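Local coordinates for austinoid biosynthesis clusters protein H (Emericella nidulans FGSC A4, PDB 5X9K) that takes part, as a homodimeric member of the trt14 isomerase family, in the biosynthesis of the fungal meroterpenoids austinol and dehydroaustinol, at residues L92-G97 / V109-E114; T126-I131 / Q146-A151. One frame throughout, in Å; residues are numbered along the deposited sequence.

Contacts 1 and 2 lie on one curved sheet, their centres about 10 Å apart, and are joined where strand 108-119 pairs with strand 122-134: the carbonyl O of I113 lies 2.8 Å from Y128 N. Contact 1 is partly buried; it ties the end of strand 87-94 to strand 108-119, and its polar side-chain link is a direct salt bridge. Contact 2 is buried, holds strand 122-134 against strand 141-148 and runs into helix 150-167, with waters joining its polar groups across the strands. A histidine–glutamate hydrogen bond also joins the two, and both contacts reach the second subunit of the homodimer.

Contact 1. Residues L92-G97 / V109-E114; sequences LRVKDG and VVLHIE
K95 reaches across to E114 just where strand 87-94 gives way to a loop, and the two form a salt bridge with NZ 2.7 Å from OE2. The ammonium meets this oxygen on its anti side, 34° out of the carboxylate plane. K95 stays extended as far as CE and bends only at its last torsion (chi4 68°), which turns NZ to the acid, while the stem lies beside H112: K95 CB is over one face of the H112 ring, and K95 CD is 3.5 Å from H112 CE1. H112 NE2 is hydrogen-bonded to E127 OE1, and the ring meets F61 and F145 of the second subunit edge-to-face.

Backbone bonds set the antiparallel register. R93 and E114 form a hydrogen-bonded pair, in which E114 N reaches R93 O at 2.8 Å and R93 N returns a bond to E114 O. V94 faces I113 as a non-hydrogen-bonded pair, and K95 N adds an almost straight bond to H112 O (2.9 Å, 173°).

Apolar contacts are few. CG2 of V94 touches both L111 CD2, at 3.8 Å, and I113 CD1, from directions roughly at right angles, and L92 CD2 lies 3.9 Å from I113 CG2.

The lysine thus joins an acid with its charged end and a histidine with its methylenes; ion pairing probably keeps both K95 and E114 charged, at the point where regular strand pairing ends.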
loop_
_atom_site.group_PDB
_atom_site.type_symbol
_atom_site.label_atom_id
_atom_site.label_comp_id
_atom_site.label_asym_id
_atom_site.label_seq_id
_atom_site.Cartn_x
_atom_site.Cartn_y
_atom_site.Cartn_z
ATOM N N LEU A 92 11.584 -7.513 8.369
ATOM C CA LEU A 92 10.385 -7.459 7.540
ATOM C C LEU A 92 9.877 -8.875 7.334
ATOM O O LEU A 92 10.663 -9.778 7.034
ATOM C CB LEU A 92 10.658 -6.842 6.169
ATOM C CG LEU A 92 11.127 -5.405 6.010
ATOM C CD1 LEU A 92 11.200 -5.142 4.519
ATOM C CD2 LEU A 92 10.183 -4.421 6.700
ATOM N N ARG A 93 8.566 -9.062 7.471
ATOM C CA ARG A 93 7.945 -10.369 7.322
ATOM C C ARG A 93 6.618 -10.215 6.597
ATOM O O ARG A 93 5.910 -9.228 6.802
ATOM C CB ARG A 93 7.705 -11.026 8.692
ATOM C CG ARG A 93 7.236 -12.482 8.619
ATOM C CD ARG A 93 8.308 -13.459 9.118
ATOM N NE ARG A 93 8.458 -13.418 10.572
ATOM C CZ ARG A 93 9.440 -14.015 11.246
ATOM N NH1 ARG A 93 10.377 -14.700 10.603
ATOM N NH2 ARG A 93 9.490 -13.922 12.569
ATOM N N VAL A 94 6.276 -11.188 5.756
ATOM C CA VAL A 94 4.936 -11.206 5.186
ATOM C C VAL A 94 3.934 -11.495 6.295
ATOM O O VAL A 94 4.113 -12.430 7.086
ATOM C CB VAL A 94 4.851 -12.248 4.065
ATOM C CG1 VAL A 94 3.425 -12.386 3.560
ATOM C CG2 VAL A 94 5.795 -11.858 2.940
ATOM N N LYS A 95 2.880 -10.690 6.368
ATOM C CA LYS A 95 1.857 -10.899 7.386
ATOM C C LYS A 95 1.239 -12.289 7.244
ATOM O O LYS A 95 0.947 -12.745 6.137
ATOM C CB LYS A 95 0.794 -9.807 7.276
ATOM C CG LYS A 95 -0.105 -9.651 8.491
ATOM C CD LYS A 95 -1.138 -8.551 8.246
ATOM C CE LYS A 95 -2.059 -8.366 9.428
ATOM N NZ LYS A 95 -1.320 -7.814 10.587
ATOM N N ASP A 96 1.076 -12.986 8.369
ATOM C CA ASP A 96 0.519 -14.334 8.319
ATOM C C ASP A 96 -0.887 -14.291 7.739
ATOM O O ASP A 96 -1.686 -13.405 8.063
ATOM C CB ASP A 96 0.504 -14.977 9.712
ATOM C CG ASP A 96 0.253 -16.495 9.668
ATOM O OD1 ASP A 96 0.912 -17.202 8.874
ATOM O OD2 ASP A 96 -0.592 -16.991 10.444
ATOM N N GLY A 97 -1.174 -15.246 6.858
ATOM C CA GLY A 97 -2.415 -15.270 6.117
ATOM C C GLY A 97 -2.413 -14.445 4.851
ATOM O O GLY A 97 -3.306 -14.628 4.008
ATOM N N VAL A 109 5.619 -9.007 -7.723
ATOM C CA VAL A 109 5.174 -9.699 -6.526
ATOM C C VAL A 109 4.642 -8.646 -5.574
ATOM O O VAL A 109 5.342 -7.672 -5.271
ATOM C CB VAL A 109 6.307 -10.490 -5.859
ATOM C CG1 VAL A 109 5.800 -11.122 -4.589
ATOM C CG2 VAL A 109 6.911 -11.551 -6.836
ATOM N N VAL A 110 3.419 -8.841 -5.102
ATOM C CA VAL A 110 2.770 -7.913 -4.178
ATOM C C VAL A 110 2.705 -8.572 -2.810
ATOM O O VAL A 110 2.220 -9.706 -2.684
ATOM C CB VAL A 110 1.364 -7.519 -4.657
ATOM C CG1 VAL A 110 0.763 -6.486 -3.697
ATOM C CG2 VAL A 110 1.435 -6.933 -6.053
ATOM N N LEU A 111 3.172 -7.858 -1.781
ATOM C CA LEU A 111 3.281 -8.415 -0.439
ATOM C C LEU A 111 2.711 -7.451 0.583
ATOM O O LEU A 111 2.997 -6.253 0.538
ATOM C CB LEU A 111 4.735 -8.701 -0.074
ATOM C CG LEU A 111 5.469 -9.713 -0.950
ATOM C CD1 LEU A 111 6.956 -9.683 -0.665
ATOM C CD2 LEU A 111 4.903 -11.109 -0.700
ATOM N N HIS A 112 1.926 -7.986 1.517
ATOM C CA HIS A 112 1.518 -7.241 2.701
ATOM C C HIS A 112 2.554 -7.523 3.791
ATOM O O HIS A 112 2.627 -8.639 4.322
ATOM C CB HIS A 112 0.099 -7.638 3.109
ATOM C CG HIS A 112 -0.462 -6.807 4.211
ATOM N ND1 HIS A 112 -1.644 -7.119 4.846
ATOM C CD2 HIS A 112 -0.010 -5.666 4.785
ATOM C CE1 HIS A 112 -1.885 -6.218 5.778
ATOM N NE2 HIS A 112 -0.912 -5.322 5.760
ATOM N N ILE A 113 3.363 -6.510 4.118
ATOM C CA ILE A 113 4.566 -6.651 4.931
ATOM C C ILE A 113 4.358 -6.018 6.299
ATOM O O ILE A 113 3.770 -4.936 6.410
ATOM C CB ILE A 113 5.759 -5.980 4.225
ATOM C CG1 ILE A 113 6.068 -6.692 2.914
ATOM C CG2 ILE A 113 6.991 -5.918 5.152
ATOM C CD1 ILE A 113 6.770 -7.977 3.118
ATOM N N GLU A 114 4.903 -6.666 7.330
ATOM C CA GLU A 114 5.044 -6.093 8.666
ATOM C C GLU A 114 6.519 -5.861 8.953
ATOM O O GLU A 114 7.346 -6.749 8.734
ATOM C CB GLU A 114 4.457 -7.035 9.717
ATOM C CG GLU A 114 2.945 -7.124 9.711
ATOM C CD GLU A 114 2.444 -8.123 10.735
ATOM O OE1 GLU A 114 3.189 -9.084 11.030
ATOM O OE2 GLU A 114 1.317 -7.936 11.245
#

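Contact 2. Residues T126-I131 / Q146-A151; sequences TEYVYI and QFADSA
Q146 runs alongside Y130, with Q146 CB 3.5 Å from Y130 CE1 and the amide plane turned 69° from the ring. With CG lodged between the backbone N and the carbonyl carbon (chi1 74°), the chain runs along the two tyrosines and brings OE1 within 3.5 Å of Y128 CD1. A water links Q146 and Y130, donating to Q146 OE1 and hydrogen-bonded to Y130 OH.

V129 and F147 are the hydrogen-bonded pair of this hairpin: F147 N lies 2.8 Å from V129 O, and V129 N bonds back to F147 O. Beyond A148 the pairing slackens to a weak bond from D149 N to E127 O.

The acids E127 and D149 meet here, OE2 and OD2 4.5 Å apart, their carboxylate planes nearly perpendicular. A water donating to both oxygens would ease their repulsion; E127 OE2 also accepts from S63 N of the second subunit.

D149, the one residue between strand 141-148 and helix 150-167, takes the N-cap position; OD2 is hydrogen-bonded to T152 OG1, OD1 to S150 OG and S64 OG of the second subunit. V129 and F147 pack on F147 and V129 of that subunit, Y128 and Y130 on I113 and L92 of strands 108-119 and 87-94.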
loop_
_atom_site.group_PDB
_atom_site.type_symbol
_atom_site.label_atom_id
_atom_site.label_comp_id
_atom_site.label_asym_id
_atom_site.label_seq_id
_atom_site.Cartn_x
_atom_site.Cartn_y
_atom_site.Cartn_z
ATOM N N THR A 126 5.335 -1.455 12.219
ATOM C CA THR A 126 4.658 -0.780 11.132
ATOM C C THR A 126 4.279 -1.834 10.100
ATOM O O THR A 126 4.534 -3.029 10.287
ATOM C CB THR A 126 5.550 0.324 10.560
ATOM O OG1 THR A 126 4.766 1.223 9.764
ATOM C CG2 THR A 126 6.719 -0.275 9.740
ATOM N N GLU A 127 3.629 -1.400 9.028
ATOM C CA GLU A 127 3.315 -2.300 7.927
ATOM C C GLU A 127 3.351 -1.546 6.608
ATOM O O GLU A 127 3.375 -0.316 6.569
ATOM C CB GLU A 127 1.960 -2.972 8.114
ATOM C CG GLU A 127 0.848 -1.999 8.383
ATOM C CD GLU A 127 -0.430 -2.690 8.786
ATOM O OE1 GLU A 127 -0.940 -3.514 7.993
ATOM O OE2 GLU A 127 -0.923 -2.395 9.901
ATOM N N TYR A 128 3.346 -2.316 5.514
ATOM C CA TYR A 128 3.444 -1.765 4.170
ATOM C C TYR A 128 2.757 -2.700 3.190
ATOM O O TYR A 128 2.538 -3.877 3.472
ATOM C CB TYR A 128 4.894 -1.609 3.679
ATOM C CG TYR A 128 5.951 -1.268 4.692
ATOM C CD1 TYR A 128 6.545 0.001 4.706
ATOM C CD2 TYR A 128 6.396 -2.216 5.606
ATOM C CE1 TYR A 128 7.535 0.304 5.617
ATOM C CE2 TYR A 128 7.373 -1.913 6.514
ATOM C CZ TYR A 128 7.940 -0.663 6.515
ATOM O OH TYR A 128 8.920 -0.392 7.437
ATOM N N VAL A 129 2.456 -2.167 2.011
ATOM C CA VAL A 129 2.300 -2.976 0.810
ATOM C C VAL A 129 3.548 -2.746 -0.031
ATOM O O VAL A 129 3.885 -1.602 -0.354
ATOM C CB VAL A 129 1.023 -2.624 0.036
ATOM C CG1 VAL A 129 0.912 -3.481 -1.228
ATOM C CG2 VAL A 129 -0.216 -2.833 0.929
ATOM N N TYR A 130 4.261 -3.822 -0.340
ATOM C CA TYR A 130 5.356 -3.756 -1.292
ATOM C C TYR A 130 4.855 -4.287 -2.622
ATOM O O TYR A 130 4.192 -5.327 -2.668
ATOM C CB TYR A 130 6.551 -4.605 -0.839
ATOM C CG TYR A 130 7.488 -3.980 0.171
ATOM C CD1 TYR A 130 7.201 -2.764 0.785
ATOM C CD2 TYR A 130 8.692 -4.609 0.486
ATOM C CE1 TYR A 130 8.098 -2.197 1.696
ATOM C CE2 TYR A 130 9.565 -4.071 1.385
ATOM C CZ TYR A 130 9.279 -2.872 1.987
ATOM O OH TYR A 130 10.184 -2.351 2.877
ATOM N N ILE A 131 5.191 -3.601 -3.705
ATOM C CA ILE A 131 5.057 -4.167 -5.055
ATOM C C ILE A 131 6.452 -4.213 -5.663
ATOM O O ILE A 131 7.033 -3.166 -5.971
ATOM C CB ILE A 131 4.099 -3.363 -5.941
ATOM C CG1 ILE A 131 2.697 -3.335 -5.325
ATOM C CG2 ILE A 131 4.048 -3.977 -7.333
ATOM C CD1 ILE A 131 1.714 -2.432 -6.054
ATOM N N GLN A 146 6.611 0.944 -2.457
ATOM C CA GLN A 146 6.114 0.697 -1.111
ATOM C C GLN A 146 5.023 1.692 -0.773
ATOM O O GLN A 146 5.084 2.861 -1.166
ATOM C CB GLN A 146 7.230 0.753 -0.075
ATOM C CG GLN A 146 7.740 2.112 0.250
ATOM C CD GLN A 146 8.818 2.040 1.294
ATOM O OE1 GLN A 146 8.535 1.861 2.480
ATOM N NE2 GLN A 146 10.068 2.149 0.859
ATOM N N PHE A 147 3.994 1.201 -0.097
ATOM C CA PHE A 147 2.900 2.028 0.388
ATOM C C PHE A 147 2.960 1.867 1.892
ATOM O O PHE A 147 2.719 0.770 2.412
ATOM C CB PHE A 147 1.555 1.597 -0.197
ATOM C CG PHE A 147 0.432 2.593 0.036
ATOM C CD1 PHE A 147 -0.075 2.801 1.306
ATOM C CD2 PHE A 147 -0.122 3.293 -1.033
ATOM C CE1 PHE A 147 -1.109 3.705 1.519
ATOM C CE2 PHE A 147 -1.170 4.206 -0.838
ATOM C CZ PHE A 147 -1.660 4.403 0.455
ATOM N N ALA A 148 3.337 2.941 2.580
ATOM C CA ALA A 148 3.690 2.870 3.985
ATOM C C ALA A 148 2.482 3.156 4.867
ATOM O O ALA A 148 1.478 3.734 4.434
ATOM C CB ALA A 148 4.807 3.864 4.300
ATOM N N ASP A 149 2.590 2.703 6.112
ATOM C CA ASP A 149 1.678 3.065 7.198
ATOM C C ASP A 149 2.215 4.369 7.779
ATOM O O ASP A 149 3.066 4.379 8.664
ATOM C CB ASP A 149 1.622 1.937 8.223
ATOM C CG ASP A 149 0.879 2.318 9.505
ATOM O OD1 ASP A 149 0.141 3.319 9.519
ATOM O OD2 ASP A 149 1.039 1.585 10.493
ATOM N N SER A 150 1.722 5.490 7.259
ATOM C CA SER A 150 2.305 6.776 7.628
ATOM C C SER A 150 2.109 7.095 9.109
ATOM O O SER A 150 2.959 7.758 9.715
ATOM C CB SER A 150 1.693 7.884 6.774
ATOM O OG SER A 150 2.044 7.738 5.409
ATOM N N ALA A 151 0.978 6.685 9.688
ATOM C CA ALA A 151 0.745 6.954 11.108
ATOM C C ALA A 151 1.912 6.460 11.962
ATOM O O ALA A 151 2.495 7.224 12.737
ATOM C CB ALA A 151 -0.557 6.302 11.561
HETATM O O HOH W 1 5.320 1.995 7.306
HETATM O O HOH W 2 -0.523 -0.483 11.553
HETATM O O HOH W 3 10.155 0.132 3.503
#